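Local coordinates for MetRS related protein (Pyrococcus horikoshii, PDB 2CWP), which probably binds tRNA through an OB-fold domain related to that of methionyl-tRNA synthetases, at residues Val19-Lys24 with Gly63-Phe68; Ile35-Asp40 with Ile48-Ala53. One frame throughout, in Å; residues are numbered along the deposited sequence.

Contact 1 of 2, residues Val19-Lys24 with Gly63-Phe68; sequences VGLVKK and GKKFIF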
# COMPACT_ATOMS: atom_id res chain seq x y z
N VAL A 19 7.31 6.11 -0.38
CA VAL A 19 6.36 6.56 -1.36
C VAL A 19 6.50 5.64 -2.56
O VAL A 19 7.63 5.38 -3.00
CB VAL A 19 6.69 7.99 -1.77
CG1 VAL A 19 5.88 8.39 -2.97
CG2 VAL A 19 6.43 8.92 -0.57
N GLY A 20 5.38 5.15 -3.06
CA GLY A 20 5.42 4.26 -4.21
C GLY A 20 4.42 4.65 -5.27
O GLY A 20 3.32 5.11 -4.94
N LEU A 21 4.78 4.49 -6.55
CA LEU A 21 3.89 4.83 -7.66
C LEU A 21 3.20 3.58 -8.17
O LEU A 21 3.85 2.61 -8.54
CB LEU A 21 4.67 5.48 -8.81
CG LEU A 21 3.95 5.56 -10.17
CD1 LEU A 21 2.68 6.40 -10.02
CD2 LEU A 21 4.89 6.18 -11.24
N VAL A 22 1.87 3.59 -8.19
CA VAL A 22 1.12 2.44 -8.66
C VAL A 22 1.15 2.38 -10.19
O VAL A 22 0.45 3.14 -10.86
CB VAL A 22 -0.35 2.50 -8.18
CG1 VAL A 22 -1.14 1.31 -8.73
CG2 VAL A 22 -0.37 2.50 -6.65
N LYS A 23 1.97 1.49 -10.73
CA LYS A 23 2.10 1.34 -12.18
C LYS A 23 0.86 0.66 -12.75
O LYS A 23 0.33 1.07 -13.77
CB LYS A 23 3.33 0.51 -12.51
CG LYS A 23 4.65 1.21 -12.23
CD LYS A 23 4.83 2.39 -13.17
CE LYS A 23 6.30 2.58 -13.52
NZ LYS A 23 6.47 3.70 -14.50
N LYS A 24 0.41 -0.38 -12.06
CA LYS A 24 -0.77 -1.11 -12.49
C LYS A 24 -1.53 -1.65 -11.29
O LYS A 24 -0.94 -1.95 -10.24
CB LYS A 24 -0.38 -2.27 -13.42
CG LYS A 24 -1.57 -3.16 -13.76
CD LYS A 24 -1.31 -4.05 -14.95
CE LYS A 24 -2.63 -4.59 -15.46
NZ LYS A 24 -2.60 -4.72 -16.94
N GLY A 63 -1.67 5.03 -11.47
CA GLY A 63 -1.14 6.33 -11.81
C GLY A 63 -0.83 7.21 -10.62
O GLY A 63 -0.18 8.25 -10.78
N LYS A 64 -1.27 6.82 -9.43
CA LYS A 64 -1.01 7.66 -8.24
C LYS A 64 0.10 7.13 -7.33
O LYS A 64 0.49 5.97 -7.41
CB LYS A 64 -2.28 7.80 -7.40
CG LYS A 64 -3.57 8.04 -8.17
CD LYS A 64 -3.56 9.32 -8.96
CE LYS A 64 -4.87 10.08 -8.74
NZ LYS A 64 -6.05 9.18 -8.83
N LYS A 65 0.57 8.01 -6.45
CA LYS A 65 1.59 7.68 -5.46
C LYS A 65 0.90 7.53 -4.10
O LYS A 65 -0.02 8.29 -3.79
CB LYS A 65 2.64 8.78 -5.37
CG LYS A 65 3.45 8.95 -6.64
CD LYS A 65 4.56 9.98 -6.47
CE LYS A 65 5.27 10.18 -7.80
NZ LYS A 65 6.34 11.20 -7.70
N PHE A 66 1.36 6.57 -3.31
CA PHE A 66 0.82 6.33 -1.97
C PHE A 66 1.93 5.88 -1.02
O PHE A 66 3.05 5.61 -1.45
CB PHE A 66 -0.24 5.22 -1.99
CG PHE A 66 -1.40 5.50 -2.88
CD1 PHE A 66 -1.43 5.00 -4.18
CD2 PHE A 66 -2.46 6.28 -2.44
CE1 PHE A 66 -2.50 5.29 -5.04
CE2 PHE A 66 -3.54 6.57 -3.28
CZ PHE A 66 -3.56 6.07 -4.58
N ILE A 67 1.57 5.79 0.25
CA ILE A 67 2.49 5.35 1.28
C ILE A 67 2.37 3.83 1.38
O ILE A 67 1.26 3.30 1.39
CB ILE A 67 2.12 5.91 2.63
CG1 ILE A 67 2.03 7.43 2.54
CG2 ILE A 67 3.10 5.42 3.67
CD1 ILE A 67 1.32 8.06 3.75
N PHE A 68 3.49 3.14 1.45
CA PHE A 68 3.49 1.69 1.55
C PHE A 68 4.51 1.25 2.61
O PHE A 68 5.61 1.81 2.67
CB PHE A 68 3.91 1.03 0.22
CG PHE A 68 2.97 1.27 -0.93
CD1 PHE A 68 3.08 2.41 -1.71
CD2 PHE A 68 2.02 0.30 -1.28
CE1 PHE A 68 2.26 2.61 -2.84
CE2 PHE A 68 1.20 0.48 -2.39
CZ PHE A 68 1.31 1.63 -3.18

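Contact 2 of 2, residues Ile35-Asp40 with Ile48-Ala53; sequences IKLIVD and IVTGIA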
# COMPACT_ATOMS: atom_id res chain seq x y z
N ILE A 35 -7.04 -6.53 -4.63
CA ILE A 35 -6.47 -5.84 -5.78
C ILE A 35 -4.96 -6.03 -5.76
O ILE A 35 -4.30 -5.82 -4.72
CB ILE A 35 -6.76 -4.32 -5.77
CG1 ILE A 35 -8.26 -4.06 -5.79
CG2 ILE A 35 -6.09 -3.66 -6.96
CD1 ILE A 35 -8.61 -2.61 -5.84
N LYS A 36 -4.40 -6.43 -6.89
CA LYS A 36 -2.96 -6.62 -7.00
C LYS A 36 -2.37 -5.34 -7.57
O LYS A 36 -2.88 -4.81 -8.57
CB LYS A 36 -2.62 -7.78 -7.93
CG LYS A 36 -1.14 -8.16 -7.92
CD LYS A 36 -0.87 -9.42 -8.74
CE LYS A 36 -0.47 -9.10 -10.17
NZ LYS A 36 0.90 -8.52 -10.23
N LEU A 37 -1.32 -4.84 -6.94
CA LEU A 37 -0.68 -3.62 -7.39
C LEU A 37 0.77 -3.89 -7.76
O LEU A 37 1.44 -4.70 -7.13
CB LEU A 37 -0.69 -2.56 -6.29
CG LEU A 37 -2.00 -2.20 -5.60
CD1 LEU A 37 -1.70 -1.48 -4.27
CD2 LEU A 37 -2.85 -1.35 -6.53
N ILE A 38 1.24 -3.21 -8.80
CA ILE A 38 2.64 -3.33 -9.19
C ILE A 38 3.10 -1.91 -8.88
O ILE A 38 2.71 -0.94 -9.55
CB ILE A 38 2.80 -3.62 -10.69
CG1 ILE A 38 2.17 -4.98 -11.00
CG2 ILE A 38 4.29 -3.60 -11.06
CD1 ILE A 38 2.16 -5.32 -12.48
N VAL A 39 3.94 -1.80 -7.85
CA VAL A 39 4.39 -0.50 -7.39
C VAL A 39 5.87 -0.23 -7.62
O VAL A 39 6.73 -1.05 -7.28
CB VAL A 39 4.08 -0.38 -5.89
CG1 VAL A 39 4.36 1.02 -5.38
CG2 VAL A 39 2.62 -0.78 -5.68
N ASP A 40 6.14 0.94 -8.19
CA ASP A 40 7.49 1.39 -8.49
C ASP A 40 8.00 2.28 -7.36
O ASP A 40 7.46 3.36 -7.14
CB ASP A 40 7.47 2.19 -9.80
CG ASP A 40 8.84 2.72 -10.20
OD1 ASP A 40 9.47 3.46 -9.43
OD2 ASP A 40 9.30 2.39 -11.31
N ILE A 48 2.13 -5.64 -4.52
CA ILE A 48 1.43 -5.43 -3.27
C ILE A 48 -0.06 -5.63 -3.40
O ILE A 48 -0.71 -5.06 -4.27
CB ILE A 48 1.71 -4.00 -2.73
CG1 ILE A 48 3.18 -3.91 -2.30
CG2 ILE A 48 0.76 -3.67 -1.58
CD1 ILE A 48 3.64 -2.53 -1.87
N VAL A 49 -0.60 -6.45 -2.50
CA VAL A 49 -2.02 -6.73 -2.48
C VAL A 49 -2.74 -5.89 -1.42
O VAL A 49 -2.24 -5.71 -0.31
CB VAL A 49 -2.27 -8.24 -2.20
CG1 VAL A 49 -3.76 -8.53 -2.16
CG2 VAL A 49 -1.57 -9.09 -3.26
N THR A 50 -3.90 -5.35 -1.78
CA THR A 50 -4.73 -4.56 -0.86
C THR A 50 -6.16 -5.08 -1.04
O THR A 50 -6.55 -5.44 -2.14
CB THR A 50 -4.67 -3.04 -1.21
OG1 THR A 50 -5.47 -2.30 -0.28
CG2 THR A 50 -5.18 -2.79 -2.62
N GLY A 51 -6.94 -5.13 0.04
CA GLY A 51 -8.29 -5.65 -0.08
C GLY A 51 -9.39 -4.61 0.10
O GLY A 51 -10.25 -4.76 0.95
N ILE A 52 -9.37 -3.58 -0.74
CA ILE A 52 -10.35 -2.51 -0.63
C ILE A 52 -11.29 -2.41 -1.82
O ILE A 52 -12.14 -1.51 -1.86
CB ILE A 52 -9.61 -1.15 -0.47
CG1 ILE A 52 -8.73 -0.90 -1.71
CG2 ILE A 52 -8.75 -1.16 0.79
CD1 ILE A 52 -7.72 0.25 -1.57
N ALA A 53 -11.17 -3.35 -2.77
CA ALA A 53 -11.97 -3.36 -4.00
C ALA A 53 -13.49 -3.23 -3.85
O ALA A 53 -14.17 -2.89 -4.81
CB ALA A 53 -11.64 -4.60 -4.84

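Contact 1 of 2, residues Val19-Lys24 with Gly63-Phe68
K65 lies across V19 and L21 where two antiparallel strands meet, and its chain can be followed outward atom by atom. CB lies 4.1 Å from V19 CG1 and also overlooks the carbonyl oxygen of G20. Because CG is anti to the carbonyl carbon (chi1 -65°), it comes level with L21, 4.3 Å from L21 CB. Beyond CG the chain is extended: CD brushes V19 CG1 again, and NZ leaves both strands and donates hydrogen bonds to the backbone oxygens of E103 and V105. A long lysine thus packs its methylenes against neighbours while its ammonium group finds a grip elsewhere.

The other face of the sheet is aromatic. CG2 of V22 reaches the edges of two rings, 3.7 Å from F66 CD1 and 4.0 Å from F68 CZ, lying in the plane of the F68 ring. The F68 ring also runs beside G20, whose lack of a side chain allows CD1 to come 3.9 Å from G20 CA; at the ring edge F68 CE1 lies 3.4 Å from G20 O. That oxygen also accepts the N-H of F66, and G20 N returns a bond to F66 O. V22 N to K64 O is nearly straight (176°), and G63 N closes on V22 O. G63 itself has a positive phi (89°), a backbone shape that glycine adopts readily, just where the loop passes into the strand.

Within the OB-fold, this pairing of strand 17-27 with strand 65-69 is the junction of the first and fourth barrel strands. Strand 35-40 lies along the other edge of strand 17-27, with L37 and V39 touching F68, while L86 of strand 85-86 touches both phenylalanine side chains and V111 of strand 110-111 meets V19.

Contact 2 of 2, residues Ile35-Asp40 with Ile48-Ala53
I35 meets both T50 and A53, and the contact is centred on this isoleucine. Its CG1, placed anti to the carbonyl carbon (chi1 -60°), comes 3.6 Å from A53 CB, and I35 CD1 also touches A53 CB, at 3.8 Å. Closer to the backbone, I35 CB lies 3.8 Å from T50 CG2, the methyl that T50 holds in the crowded position between its backbone N and carbonyl carbon. L37 also reaches this methyl: its CD1 is 4.1 Å away from T50 CG2, the two side chains crossing at a slant. The side chains of I35, L37, I48 and T50 share one face of the hairpin, and further along it V39 CG2 lies 4.3 Å from I48 CD1.

What sets these side chains opposite one another is the backbone. I35 and T50 form a hydrogen-bonded antiparallel pair, with I35 N to T50 O at 2.8 Å, and L37 and I48 form the next such pair, two residues along. L37 meets the I48 oxygen twice: its N donates a hydrogen bond, and its CB lies 3.2 Å from I48 O. Between these pairs K36 and V49 form a non-hydrogen-bonded pair with their side chains on the other face; between the backbones, V49 CA makes a C-H...O contact with I35 O.

A second shell holds the first. P58 packs on I35, K27 on A53 and L88 on I52.

The hairpin of strands 35-40 and 45-50 belongs to the OB-fold barrel. Strand 17-27 runs along the other edge of strand 35-40, with V22 and A25 touching L37, and F68 of strand 65-69 packs against L37, V39 and I48 from the barrel interior.

How the contacts relate
Strand 17-27 comes first in the chain. The chain then passes to strand 35-40, its antiparallel neighbour, and turns back at once; contact 2 closes this short hairpin, with seven residues between its segments. Only afterwards does the chain return, through residues 63-68, to the first strand, so contact 1 closes a larger loop that encloses contact 2 entirely. The two do not cross. They touch directly: K23 N probably hydrogen-bonds to I38 O at 2.8 Å, and F68 CD2 packs on I48 CD1. Together they illustrate how an OB-fold curls one sheet into a barrel, with strand 17-27 paired on both its edges.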